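Tailspike protein (Acinetobacter phage vB_ApiP_P1, PDB 6E1R) forms a trimeric spike that probably binds and cleaves the capsular polysaccharide of its Acinetobacter host during phage attachment. Local coordinates at the interface of chains A and B. Residues are numbered along the deposited sequence; one frame, centred on the assembly and turned at random. Chains: chain A/B, Tailspike protein.

Contact 1: the interface of chains A and B. Residues chain A 390, 392, 407-408; chain B 328, 330, 355, 357.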
loop_
_atom_site.group_PDB
_atom_site.type_symbol
_atom_site.label_atom_id
_atom_site.label_comp_id
_atom_site.label_asym_id
_atom_site.label_seq_id
_atom_site.Cartn_x
_atom_site.Cartn_y
_atom_site.Cartn_z
ATOM N N ALA A 390 13.862 6.133 7.422
ATOM C CA ALA A 390 14.238 4.728 7.587
ATOM C C ALA A 390 14.887 4.145 6.335
ATOM O O ALA A 390 14.807 2.941 6.085
ATOM C CB ALA A 390 13.034 3.881 8.007
ATOM N N HIS A 392 18.149 3.055 4.067
ATOM C CA HIS A 392 19.540 2.633 4.174
ATOM C C HIS A 392 20.143 2.590 2.779
ATOM O O HIS A 392 19.706 1.801 1.935
ATOM C CB HIS A 392 19.674 1.268 4.850
ATOM C CG HIS A 392 21.080 0.753 4.875
ATOM N ND1 HIS A 392 22.101 1.410 5.526
ATOM C CD2 HIS A 392 21.637 -0.346 4.314
ATOM C CE1 HIS A 392 23.226 0.734 5.372
ATOM N NE2 HIS A 392 22.972 -0.337 4.643
ATOM N N LEU A 407 19.762 6.210 7.428
ATOM C CA LEU A 407 20.020 5.601 8.729
ATOM C C LEU A 407 21.484 5.747 9.133
ATOM O O LEU A 407 21.792 5.936 10.315
ATOM C CB LEU A 407 19.612 4.129 8.708
ATOM C CG LEU A 407 18.109 3.843 8.674
ATOM C CD1 LEU A 407 17.846 2.346 8.656
ATOM C CD2 LEU A 407 17.413 4.500 9.855
ATOM N N THR A 408 22.398 5.670 8.167
ATOM C CA THR A 408 23.816 5.866 8.438
ATOM C C THR A 408 24.254 7.319 8.310
ATOM O O THR A 408 25.410 7.630 8.619
ATOM C CB THR A 408 24.664 4.995 7.503
ATOM O OG1 THR A 408 24.352 5.304 6.139
ATOM C CG2 THR A 408 24.398 3.520 7.763
ATOM N N PHE B 328 20.429 -5.990 7.260
ATOM C CA PHE B 328 19.412 -5.754 8.275
ATOM C C PHE B 328 18.139 -5.240 7.620
ATOM O O PHE B 328 18.141 -4.801 6.467
ATOM C CB PHE B 328 19.909 -4.765 9.339
ATOM C CG PHE B 328 20.230 -3.399 8.798
ATOM C CD1 PHE B 328 21.487 -3.123 8.280
ATOM C CD2 PHE B 328 19.285 -2.385 8.823
ATOM C CE1 PHE B 328 21.790 -1.868 7.784
ATOM C CE2 PHE B 328 19.583 -1.127 8.329
ATOM C CZ PHE B 328 20.837 -0.869 7.810
ATOM N N PRO B 330 15.667 -2.296 7.477
ATOM C CA PRO B 330 15.708 -0.881 7.861
ATOM C C PRO B 330 14.414 -0.427 8.515
ATOM O O PRO B 330 14.425 0.430 9.403
ATOM C CB PRO B 330 15.944 -0.164 6.528
ATOM C CG PRO B 330 15.324 -1.064 5.519
ATOM C CD PRO B 330 15.552 -2.469 6.019
ATOM N N TYR B 355 18.491 -1.208 14.705
ATOM C CA TYR B 355 17.665 -1.621 13.582
ATOM C C TYR B 355 16.912 -2.905 13.908
ATOM O O TYR B 355 17.430 -3.769 14.623
ATOM C CB TYR B 355 18.515 -1.829 12.322
ATOM C CG TYR B 355 19.477 -0.695 12.059
ATOM C CD1 TYR B 355 19.012 0.582 11.775
ATOM C CD2 TYR B 355 20.850 -0.900 12.094
ATOM C CE1 TYR B 355 19.887 1.625 11.537
ATOM C CE2 TYR B 355 21.733 0.137 11.856
ATOM C CZ TYR B 355 21.246 1.396 11.577
ATOM O OH TYR B 355 22.121 2.432 11.338
ATOM N N LYS B 357 13.899 0.053 12.524
ATOM C CA LYS B 357 12.969 1.063 13.001
ATOM C C LYS B 357 11.542 0.620 12.691
ATOM O O LYS B 357 11.305 -0.241 11.841
ATOM C CB LYS B 357 13.254 2.421 12.355
ATOM C CG LYS B 357 14.700 2.877 12.466
ATOM C CD LYS B 357 15.140 2.986 13.916
ATOM C CE LYS B 357 16.539 3.576 14.023
ATOM N NZ LYS B 357 17.049 3.535 15.423
#
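The CD1 methyl of A:Leu407 packs against B:Tyr355, B:Phe328 and B:Pro330 at the subunit boundary of the tailspike's parallel beta-helix shaft, towards its C-terminal end. CD1 lies 3.6 Å from B:Tyr355 CE1, beside that edge of the phenol ring and displaced to the side on which B:Phe328 CE2 packs, and 3.8 Å from B:Pro330 CB. The same methyl lies 3.9 Å from B:Phe328 CE2. A branched leucine suits this place because its two methyls can serve different neighbours: while CD1 meets the rings, CD2 turns to the aliphatic CG of B:Lys357, 4.1 Å away.

Next to the leucine, the phenyl of B:Phe328 also meets A:His392. Its leading edge points at the face of the imidazole, with CZ above the middle of that ring, 3.4 Å from A:His392 CG; the two planes stand 57° apart. The histidine offers this face because its CG lies anti to the backbone N (chi1 175°), which swings the ring out from strand 392-395. Within chain A, the CG2 methyl of A:Thr408 adjoins the imidazole edge in the ring plane and may limit its sliding that way.

Farther out the surroundings become polar. The backbone O of A:Ala390 makes the contact with B:Pro330 CB, at 3.3 Å; the small alanine side chain probably leaves room for the proline. The phenol OH of B:Tyr355 passes 3.7 Å from the carbonyl O of A:Leu407, too far to count as a bond. B:Lys357 bends at chi2 (-59°) and then extends, lending its CG methylene while the amine is carried away from the leucine. Aromatic and aliphatic groups thus interlock between neighbouring subunits, probably helping to hold the trimeric tailspike together.

Contact 2: the interface of chains A and B. Residues chain A 254-255, 279-280; chain B 216, 218, 252, 254.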
loop_
_atom_site.group_PDB
_atom_site.type_symbol
_atom_site.label_atom_id
_atom_site.label_comp_id
_atom_site.label_asym_id
_atom_site.label_seq_id
_atom_site.Cartn_x
_atom_site.Cartn_y
_atom_site.Cartn_z
ATOM N N TYR A 254 0.685 -5.804 -10.313
ATOM C CA TYR A 254 0.902 -6.599 -9.109
ATOM C C TYR A 254 1.903 -7.702 -9.418
ATOM O O TYR A 254 1.639 -8.561 -10.266
ATOM C CB TYR A 254 -0.410 -7.202 -8.603
ATOM C CG TYR A 254 -1.474 -6.191 -8.235
ATOM C CD1 TYR A 254 -1.699 -5.842 -6.909
ATOM C CD2 TYR A 254 -2.261 -5.594 -9.211
ATOM C CE1 TYR A 254 -2.675 -4.925 -6.568
ATOM C CE2 TYR A 254 -3.237 -4.676 -8.879
ATOM C CZ TYR A 254 -3.440 -4.345 -7.557
ATOM O OH TYR A 254 -4.413 -3.431 -7.224
ATOM N N ASN A 255 3.048 -7.671 -8.733
ATOM C CA ASN A 255 4.055 -8.734 -8.805
ATOM C C ASN A 255 4.561 -8.965 -10.227
ATOM O O ASN A 255 4.986 -10.070 -10.573
ATOM C CB ASN A 255 3.522 -10.043 -8.215
ATOM C CG ASN A 255 2.924 -9.858 -6.836
ATOM O OD1 ASN A 255 3.638 -9.853 -5.832
ATOM N ND2 ASN A 255 1.606 -9.708 -6.778
ATOM N N PHE A 279 2.685 -2.574 -7.375
ATOM C CA PHE A 279 2.689 -3.277 -6.095
ATOM C C PHE A 279 3.621 -4.480 -6.193
ATOM O O PHE A 279 3.339 -5.432 -6.929
ATOM C CB PHE A 279 1.278 -3.717 -5.710
ATOM C CG PHE A 279 0.367 -2.584 -5.335
ATOM C CD1 PHE A 279 -0.336 -1.891 -6.306
ATOM C CD2 PHE A 279 0.212 -2.213 -4.009
ATOM C CE1 PHE A 279 -1.177 -0.848 -5.962
ATOM C CE2 PHE A 279 -0.627 -1.172 -3.659
ATOM C CZ PHE A 279 -1.323 -0.490 -4.637
ATOM N N ALA A 280 4.729 -4.432 -5.450
ATOM C CA ALA A 280 5.660 -5.557 -5.327
ATOM C C ALA A 280 6.195 -6.005 -6.687
ATOM O O ALA A 280 6.416 -7.194 -6.926
ATOM C CB ALA A 280 5.013 -6.729 -4.586
ATOM N N ASP B 216 4.014 -15.369 -5.136
ATOM C CA ASP B 216 2.875 -14.612 -4.638
ATOM C C ASP B 216 1.820 -15.580 -4.124
ATOM O O ASP B 216 1.641 -16.669 -4.678
ATOM C CB ASP B 216 2.279 -13.718 -5.729
ATOM C CG ASP B 216 1.644 -14.514 -6.848
ATOM O OD1 ASP B 216 0.499 -14.198 -7.236
ATOM O OD2 ASP B 216 2.281 -15.479 -7.316
ATOM N N GLN B 218 -2.203 -15.869 -3.148
ATOM C CA GLN B 218 -3.498 -15.238 -3.396
ATOM C C GLN B 218 -4.571 -15.930 -2.561
ATOM O O GLN B 218 -5.035 -17.019 -2.911
ATOM C CB GLN B 218 -3.840 -15.282 -4.883
ATOM C CG GLN B 218 -2.840 -14.550 -5.764
ATOM C CD GLN B 218 -2.813 -13.054 -5.510
ATOM O OE1 GLN B 218 -3.757 -12.486 -4.958
ATOM N NE2 GLN B 218 -1.725 -12.409 -5.910
ATOM N N THR B 252 5.349 -12.262 -1.649
ATOM C CA THR B 252 4.253 -11.379 -1.281
ATOM C C THR B 252 2.998 -12.192 -0.993
ATOM O O THR B 252 2.719 -13.186 -1.671
ATOM C CB THR B 252 3.987 -10.356 -2.392
ATOM O OG1 THR B 252 5.022 -10.449 -3.378
ATOM C CG2 THR B 252 3.946 -8.945 -1.816
ATOM N N TYR B 254 -1.177 -11.893 -0.283
ATOM C CA TYR B 254 -2.375 -11.069 -0.392
ATOM C C TYR B 254 -3.545 -11.808 0.241
ATOM O O TYR B 254 -3.911 -12.898 -0.212
ATOM C CB TYR B 254 -2.711 -10.706 -1.845
ATOM C CG TYR B 254 -1.660 -9.915 -2.605
ATOM C CD1 TYR B 254 -0.328 -10.306 -2.623
ATOM C CD2 TYR B 254 -2.001 -8.741 -3.264
ATOM C CE1 TYR B 254 0.624 -9.579 -3.309
ATOM C CE2 TYR B 254 -1.052 -8.002 -3.947
ATOM C CZ TYR B 254 0.259 -8.426 -3.965
ATOM O OH TYR B 254 1.210 -7.698 -4.643
#
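A:Asn255 brings its side-chain amide against B:Thr252 and B:Tyr254, where two subunits of this tailspike, whose family is built on a trimeric parallel beta-helix, pack along their shafts. Its CG, anti to the carbonyl carbon (chi1 -51°), turns the amide towards chain B. The threonine hydroxyl OG1 donates to A:Asn255 OD1 at 2.9 Å, arriving nearly in line with the C=O bond (166°). At the other end of the amide, ND2 gives a weak, bent hydrogen bond to the phenol OH of B:Tyr254, 3.0 Å away, approaching from above the ring plane, on the face that B:Gln218 NE2 also adjoins. Asparagine suits the place twice over: it has a donor and an acceptor on one short stem, and it tolerates the left-handed backbone found here, just after strand 251-254.

Beside the amide, the methyl of A:Ala280 touches B:Thr252 CG2 at 3.7 Å; its small size lets the subunits approach. The two Tyr254 side chains cross obliquely and meet at ring edges, B:Tyr254 CE2 lying 3.7 Å from A:Tyr254 CD1.

Behind these groups, B:Thr252 and B:Tyr254 sit two residues apart on strand 251-254, which directs both towards chain A. The B:Gln218 amide is itself steadied by a straight bond from NE2 to the anti lone pair of B:Asp216 OD1, 3.1 Å away. The CB methylene of B:Asp216 flanks the A:Asn255 amide.

Contact 1 and contact 2 lie on one subunit boundary of the tailspike's C-terminal portion, which holds the beta-helix shaft; the centres of their C-alpha atoms are about 24 Å apart. They share no residue, but in both chain A supplies turns and strand ends to a surface of chain B formed mainly by earlier segments. Strand 251-254 enters contact 2 from both chains, in different roles. The pairing is not an exact two-fold, which would let each copy meet a second neighbour with its other face, consistent with the three copies of the assembly. Together the contacts would fix how the shafts align.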